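Local coordinates for HRDC domain-containing protein (Bifidobacterium adolescentis ATCC 15703, PDB 3CYM) that is uncharacterised but probably binds nucleic acid and acts as a 3'-5' exonuclease, at residues 17-22 with 164-169; 44-49 with 59-64. All coordinates share one frame; numbering follows the deposited sequence. Where two conformers were deposited one is given.

Contact 1 of 2, residues 17-22 with 164-169; sequences VPNVID and DWRNYA
Arg166 NH1 reaches Pro18 O at 2.7 Å, and one water adds to the grip on this nitrogen. The direct bond is bent, with an N-H...O angle of 140°. NH1 stands above the plane of the Pro18 carbonyl, and the oxygen lies near the guanidinium plane, at its edge, though tilted somewhat from it. The water donates to Val17 O and to Asn19 OD1, 2.6 Å from the latter, and accepts a weak bond from Arg166 NH1, so it ties the arginine to two further oxygens of the 17-22 segment. The arginine chain bends at chi3 (-80°), which turns NE off the line of the extended chain; just before the bend, CD packs 3.5 Å from Pro18 O and close to Val20 N. Val17 supplies the apolar half of the contact. Its CB is directed toward the helix, and CG1, anti to the backbone N (chi1 -167°), sits 3.5 Å from Arg166 NH1 and 3.6 Å from Asn167 N, while CG2 lies 3.6 Å from Asn167 OD1. That oxygen is buried here without a polar partner, whereas Asn167 ND2 is bonded to Ala11 O. An alanine at Val17 would probably leave a gap beside the Asn167 side chain and take away the methyl packing next to the guanidinium, giving both groups more room to shift. This is a surface contact within the exonuclease domain. It lays the N-terminal approach to the short edge strand 20-21 against helix 163-174, with Ile21 bonded through its backbone to Leu71 and Asp73, Pro18 touching Ile69, and Arg166 packing on Leu71 of the adjacent strand 68-72.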
loop_
_atom_site.group_PDB
_atom_site.type_symbol
_atom_site.label_atom_id
_atom_site.label_comp_id
_atom_site.label_asym_id
_atom_site.label_seq_id
_atom_site.Cartn_x
_atom_site.Cartn_y
_atom_site.Cartn_z
ATOM N N VAL A 17 13.394 4.271 -24.259
ATOM C CA VAL A 17 12.042 3.935 -23.818
ATOM C C VAL A 17 11.623 2.606 -24.460
ATOM O O VAL A 17 11.571 2.498 -25.687
ATOM C CB VAL A 17 11.039 5.052 -24.177
ATOM C CG1 VAL A 17 9.724 4.846 -23.452
ATOM C CG2 VAL A 17 11.611 6.404 -23.815
ATOM N N PRO A 18 11.353 1.583 -23.627
ATOM C CA PRO A 18 10.949 0.260 -24.109
ATOM C C PRO A 18 9.529 0.224 -24.665
ATOM O O PRO A 18 8.702 1.063 -24.311
ATOM C CB PRO A 18 11.032 -0.622 -22.853
ATOM C CG PRO A 18 11.659 0.214 -21.808
ATOM C CD PRO A 18 11.431 1.631 -22.163
ATOM N N ASN A 19 9.267 -0.746 -25.541
ATOM C CA ASN A 19 7.919 -1.064 -25.971
ATOM C C ASN A 19 7.306 -1.982 -24.937
ATOM O O ASN A 19 8.019 -2.706 -24.243
ATOM C CB ASN A 19 7.920 -1.777 -27.325
ATOM C CG ASN A 19 8.570 -0.966 -28.425
ATOM O OD1 ASN A 19 8.771 0.243 -28.297
ATOM N ND2 ASN A 19 8.896 -1.633 -29.526
ATOM N N VAL A 20 5.989 -1.957 -24.834
ATOM C CA VAL A 20 5.283 -2.841 -23.918
ATOM C C VAL A 20 5.298 -4.287 -24.453
ATOM O O VAL A 20 5.187 -4.521 -25.659
ATOM C CB VAL A 20 3.852 -2.301 -23.597
ATOM C CG1 VAL A 20 3.031 -2.139 -24.861
ATOM C CG2 VAL A 20 3.125 -3.164 -22.569
ATOM N N ILE A 21 5.512 -5.237 -23.548
ATOM C CA ILE A 21 5.410 -6.646 -23.857
ATOM C C ILE A 21 3.974 -7.084 -23.573
ATOM O O ILE A 21 3.518 -7.082 -22.422
ATOM C CB ILE A 21 6.429 -7.471 -23.061
ATOM C CG1 ILE A 21 7.852 -7.074 -23.475
ATOM C CG2 ILE A 21 6.221 -8.939 -23.313
ATOM C CD1 ILE A 21 8.936 -7.473 -22.501
ATOM N N ASP A 22 3.257 -7.416 -24.644
ATOM C CA ASP A 22 1.837 -7.752 -24.551
ATOM C C ASP A 22 1.425 -8.943 -25.409
ATOM O O ASP A 22 0.235 -9.237 -25.534
ATOM C CB ASP A 22 0.945 -6.526 -24.828
ATOM C CG ASP A 22 1.190 -5.878 -26.195
ATOM O OD1 ASP A 22 0.773 -4.708 -26.343
ATOM O OD2 ASP A 22 1.782 -6.493 -27.116
ATOM N N ASP A 164 5.360 8.648 -22.857
ATOM C CA ASP A 164 5.774 9.301 -21.607
ATOM C C ASP A 164 5.568 8.414 -20.382
ATOM O O ASP A 164 6.432 8.376 -19.484
ATOM C CB ASP A 164 5.010 10.608 -21.397
ATOM C CG ASP A 164 5.420 11.694 -22.371
ATOM O OD1 ASP A 164 6.638 11.934 -22.536
ATOM O OD2 ASP A 164 4.511 12.321 -22.958
ATOM N N TRP A 165 4.435 7.702 -20.363
ATOM C CA TRP A 165 4.058 6.792 -19.274
ATOM C C TRP A 165 4.972 5.573 -19.249
ATOM O O TRP A 165 5.402 5.135 -18.173
ATOM C CB TRP A 165 2.613 6.315 -19.441
ATOM C CG TRP A 165 1.545 7.363 -19.262
ATOM C CD1 TRP A 165 1.689 8.721 -19.338
ATOM C CD2 TRP A 165 0.154 7.122 -19.027
ATOM N NE1 TRP A 165 0.475 9.340 -19.143
ATOM C CE2 TRP A 165 -0.485 8.382 -18.954
ATOM C CE3 TRP A 165 -0.616 5.960 -18.857
ATOM C CZ2 TRP A 165 -1.860 8.514 -18.724
ATOM C CZ3 TRP A 165 -1.970 6.089 -18.623
ATOM C CH2 TRP A 165 -2.585 7.358 -18.567
ATOM N N ARG A 166 5.239 5.021 -20.438
ATOM C CA ARG A 166 6.171 3.906 -20.595
ATOM C C ARG A 166 7.553 4.312 -20.099
ATOM O O ARG A 166 8.245 3.522 -19.481
ATOM C CB ARG A 166 6.244 3.451 -22.056
ATOM C CG ARG A 166 5.088 2.554 -22.497
ATOM C CD ARG A 166 5.367 1.881 -23.838
ATOM N NE ARG A 166 5.119 2.766 -24.979
ATOM C CZ ARG A 166 6.067 3.345 -25.714
ATOM N NH1 ARG A 166 7.348 3.143 -25.441
ATOM N NH2 ARG A 166 5.732 4.129 -26.729
ATOM N N ASN A 167 7.930 5.559 -20.380
ATOM C CA ASN A 167 9.190 6.147 -19.919
ATOM C C ASN A 167 9.266 6.260 -18.391
ATOM O O ASN A 167 10.292 5.902 -17.787
ATOM C CB ASN A 167 9.409 7.514 -20.583
ATOM C CG ASN A 167 10.748 8.113 -20.257
ATOM O OD1 ASN A 167 11.772 7.445 -20.335
ATOM N ND2 ASN A 167 10.751 9.387 -19.895
ATOM N N TYR A 168 8.181 6.745 -17.781
ATOM C CA TYR A 168 8.041 6.790 -16.321
ATOM C C TYR A 168 8.193 5.406 -15.698
ATOM O O TYR A 168 8.907 5.243 -14.710
ATOM C CB TYR A 168 6.685 7.401 -15.915
ATOM C CG TYR A 168 6.365 7.308 -14.425
ATOM C CD1 TYR A 168 6.706 8.346 -13.546
ATOM C CD2 TYR A 168 5.708 6.190 -13.895
ATOM C CE1 TYR A 168 6.409 8.265 -12.176
ATOM C CE2 TYR A 168 5.415 6.097 -12.533
ATOM C CZ TYR A 168 5.763 7.137 -11.682
ATOM O OH TYR A 168 5.468 7.035 -10.336
ATOM N N ALA A 169 7.499 4.422 -16.267
ATOM C CA ALA A 169 7.487 3.069 -15.740
ATOM C C ALA A 169 8.852 2.388 -15.876
ATOM O O ALA A 169 9.275 1.644 -14.988
ATOM C CB ALA A 169 6.409 2.255 -16.419
HETATM O O HOH W 1 9.346 2.589 -27.245
#

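Contact 2 of 2, residues 44-49 with 59-64. With NA (sodium ion), chain B; NA (sodium ion), chain C.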
loop_
_atom_site.group_PDB
_atom_site.type_symbol
_atom_site.label_atom_id
_atom_site.label_comp_id
_atom_site.label_asym_id
_atom_site.label_seq_id
_atom_site.Cartn_x
_atom_site.Cartn_y
_atom_site.Cartn_z
ATOM N N ASP A 44 9.063 -3.514 -10.280
ATOM C CA ASP A 44 8.023 -2.549 -9.895
ATOM C C ASP A 44 6.683 -2.921 -10.535
ATOM O O ASP A 44 6.622 -3.826 -11.371
ATOM C CB ASP A 44 8.415 -1.123 -10.308
ATOM C CG ASP A 44 7.801 -0.073 -9.426
ATOM O OD1 ASP A 44 7.145 -0.425 -8.428
ATOM O OD2 ASP A 44 7.946 1.127 -9.722
ATOM N N ALA A 45 5.617 -2.220 -10.148
ATOM C CA ALA A 45 4.296 -2.432 -10.728
ATOM C C ALA A 45 3.475 -1.161 -10.688
ATOM O O ALA A 45 3.594 -0.358 -9.762
ATOM C CB ALA A 45 3.561 -3.543 -10.006
ATOM N N GLU A 46 2.626 -0.992 -11.694
ATOM C CA GLU A 46 1.694 0.123 -11.719
ATOM C C GLU A 46 0.259 -0.356 -11.569
ATOM O O GLU A 46 -0.109 -1.413 -12.078
ATOM C CB GLU A 46 1.841 0.934 -13.005
ATOM C CG GLU A 46 3.244 1.505 -13.269
ATOM C CD GLU A 46 3.823 2.286 -12.096
ATOM O OE1 GLU A 46 3.121 3.137 -11.519
ATOM O OE2 GLU A 46 5.001 2.059 -11.739
ATOM N N ARG A 47 -0.547 0.438 -10.873
ATOM C CA ARG A 47 -1.963 0.136 -10.716
ATOM C C ARG A 47 -2.843 1.360 -10.962
ATOM O O ARG A 47 -2.412 2.501 -10.806
ATOM C CB ARG A 47 -2.248 -0.515 -9.362
ATOM C CG ARG A 47 -1.769 0.255 -8.160
ATOM C CD ARG A 47 -1.637 -0.674 -6.957
ATOM N NE ARG A 47 -0.588 -1.665 -7.175
ATOM C CZ ARG A 47 0.684 -1.515 -6.813
ATOM N NH1 ARG A 47 1.553 -2.477 -7.072
ATOM N NH2 ARG A 47 1.093 -0.420 -6.187
ATOM N N ALA A 48 -4.082 1.114 -11.356
ATOM C CA ALA A 48 -4.983 2.194 -11.718
ATOM C C ALA A 48 -5.858 2.592 -10.529
ATOM O O ALA A 48 -7.086 2.628 -10.644
ATOM C CB ALA A 48 -5.822 1.777 -12.908
ATOM N N SER A 49 -5.208 2.875 -9.393
ATOM C CA SER A 49 -5.878 3.275 -8.153
ATOM C C SER A 49 -6.605 4.598 -8.341
ATOM O O SER A 49 -6.091 5.502 -9.002
ATOM C CB SER A 49 -4.863 3.409 -7.015
ATOM O OG SER A 49 -3.934 4.446 -7.284
ATOM N N LEU A 59 0.328 -2.818 -15.066
ATOM C CA LEU A 59 1.666 -2.880 -15.650
ATOM C C LEU A 59 2.632 -3.476 -14.634
ATOM O O LEU A 59 2.450 -3.335 -13.425
ATOM C CB LEU A 59 2.151 -1.496 -16.107
ATOM C CG LEU A 59 3.450 -1.430 -16.941
ATOM C CD1 LEU A 59 3.372 -2.194 -18.255
ATOM C CD2 LEU A 59 3.817 0.002 -17.203
ATOM N N VAL A 60 3.655 -4.145 -15.148
ATOM C CA VAL A 60 4.658 -4.802 -14.337
ATOM C C VAL A 60 6.014 -4.522 -15.014
ATOM O O VAL A 60 6.152 -4.685 -16.224
ATOM C CB VAL A 60 4.290 -6.301 -14.187
ATOM C CG1 VAL A 60 5.469 -7.162 -14.243
ATOM C CG2 VAL A 60 3.494 -6.544 -12.895
ATOM N N GLN A 61 6.984 -4.037 -14.236
ATOM C CA GLN A 61 8.246 -3.535 -14.791
ATOM C C GLN A 61 9.426 -4.292 -14.224
ATOM O O GLN A 61 9.537 -4.444 -13.009
ATOM C CB GLN A 61 8.444 -2.039 -14.508
ATOM C CG GLN A 61 7.315 -1.124 -14.928
ATOM C CD GLN A 61 6.579 -0.526 -13.753
ATOM O OE1 GLN A 61 5.508 -0.992 -13.388
ATOM N NE2 GLN A 61 7.160 0.501 -13.145
ATOM N N PHE A 62 10.306 -4.752 -15.113
ATOM C CA PHE A 62 11.509 -5.476 -14.720
ATOM C C PHE A 62 12.755 -4.981 -15.416
ATOM O O PHE A 62 12.687 -4.444 -16.512
ATOM C CB PHE A 62 11.346 -6.977 -14.969
ATOM C CG PHE A 62 10.274 -7.598 -14.141
ATOM C CD1 PHE A 62 10.377 -7.617 -12.751
ATOM C CD2 PHE A 62 9.142 -8.126 -14.737
ATOM C CE1 PHE A 62 9.370 -8.173 -11.968
ATOM C CE2 PHE A 62 8.140 -8.692 -13.960
ATOM C CZ PHE A 62 8.252 -8.705 -12.568
ATOM N N LYS A 63 13.893 -5.155 -14.754
ATOM C CA LYS A 63 15.183 -4.945 -15.376
ATOM C C LYS A 63 16.177 -5.953 -14.828
ATOM O O LYS A 63 16.241 -6.187 -13.612
ATOM C CB LYS A 63 15.706 -3.514 -15.154
ATOM C CG LYS A 63 16.912 -3.204 -16.021
ATOM C CD LYS A 63 17.581 -1.888 -15.690
ATOM C CE LYS A 63 18.627 -1.586 -16.745
ATOM N NZ LYS A 63 19.370 -0.327 -16.490
ATOM N N ARG A 64 16.935 -6.560 -15.733
ATOM C CA ARG A 64 18.094 -7.353 -15.361
ATOM C C ARG A 64 19.221 -7.036 -16.331
ATOM O O ARG A 64 18.975 -6.844 -17.523
ATOM C CB ARG A 64 17.762 -8.839 -15.400
ATOM C CG ARG A 64 18.448 -9.624 -14.318
ATOM C CD ARG A 64 17.986 -11.056 -14.262
ATOM N NE ARG A 64 18.769 -11.765 -13.261
ATOM C CZ ARG A 64 18.856 -13.083 -13.146
ATOM N NH1 ARG A 64 18.199 -13.886 -13.975
ATOM N NH2 ARG A 64 19.610 -13.596 -12.184
HETATM NA NA NA B . 6.147 3.080 -9.555
HETATM NA NA NA C . 5.575 0.709 -6.464
HETATM O O HOH W 2 4.366 1.863 -8.596
HETATM O O HOH W 3 4.457 4.897 -9.574
HETATM O O HOH W 4 6.841 2.614 -7.348
HETATM O O HOH W 5 7.834 -0.431 -5.909
HETATM O O HOH W 6 5.785 0.568 -4.062
#
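Gln61 NE2 donates to Glu46 OE2 over 3.0 Å, using the carboxylate's anti lone pair, and also bonds Ala169 O, so the amide nitrogen has two acceptors. The glutamine and glutamate side chains cross at about a right angle, their planes 48° apart. OE2 is shared with one sodium ion at 2.7 Å, and this second-shell bond probably helps to hold the carboxylate in place. OE1 of Glu46 takes a water that also binds that ion. Asp44 bridges both sodium ions: OD2 binds the one held by Glu46, and OD1 lies 2.8 Å from the other, while also accepting a weak bond from Ala45 N. Asp172 completes the protein ligands of the first ion. Ala45 O accepts from a water that both ions share. The backbones satisfy each other as antiparallel strands: Asp44 pairs with Gln61 through bonds in both directions, Glu46 N meets Leu59 O at 2.9 Å, and Leu59 N returns a weak bond to Glu46 O. The Ala45-Val60 pair between them is non-hydrogen-bonded, with Ala45 CB 4.2 Å from Val60 CG2. The acidic pair on a central strand, with Asp172, is consistent with the metal site of DEDD-type exonucleases. The hairpin of strands 40-47 and 57-65 lies inside the mixed sheet, between strands 68-72 and 95-98, and helix 163-174 packs over the face bearing Asp44, Glu46, Leu59 and Gln61.

How the contacts relate
Helix 163-174 joins the two contacts, whose centres are 10 Å apart. Contact 1 sets Arg166 and Asn167 of this helix against the chain leading into edge strand 20-21, and Tyr168 and Ala169, next along it, meet the hairpin of contact 2. The joint is 3.0 Å from Ala169 O to Gln61 NE2, and Ala169 CB packs 3.5 Å from Leu59 CD2. Tyr168 CE2 approaches Glu46 OE1 at 3.9 Å. The same helix carries Asp172 to the sodium site, so its seating on the sheet probably helps to bring Asp172 to the ligands of the hairpin. Contact 1 itself stays away from the ions: the Asn167 side chain is about 12 Å from a bound sodium ion.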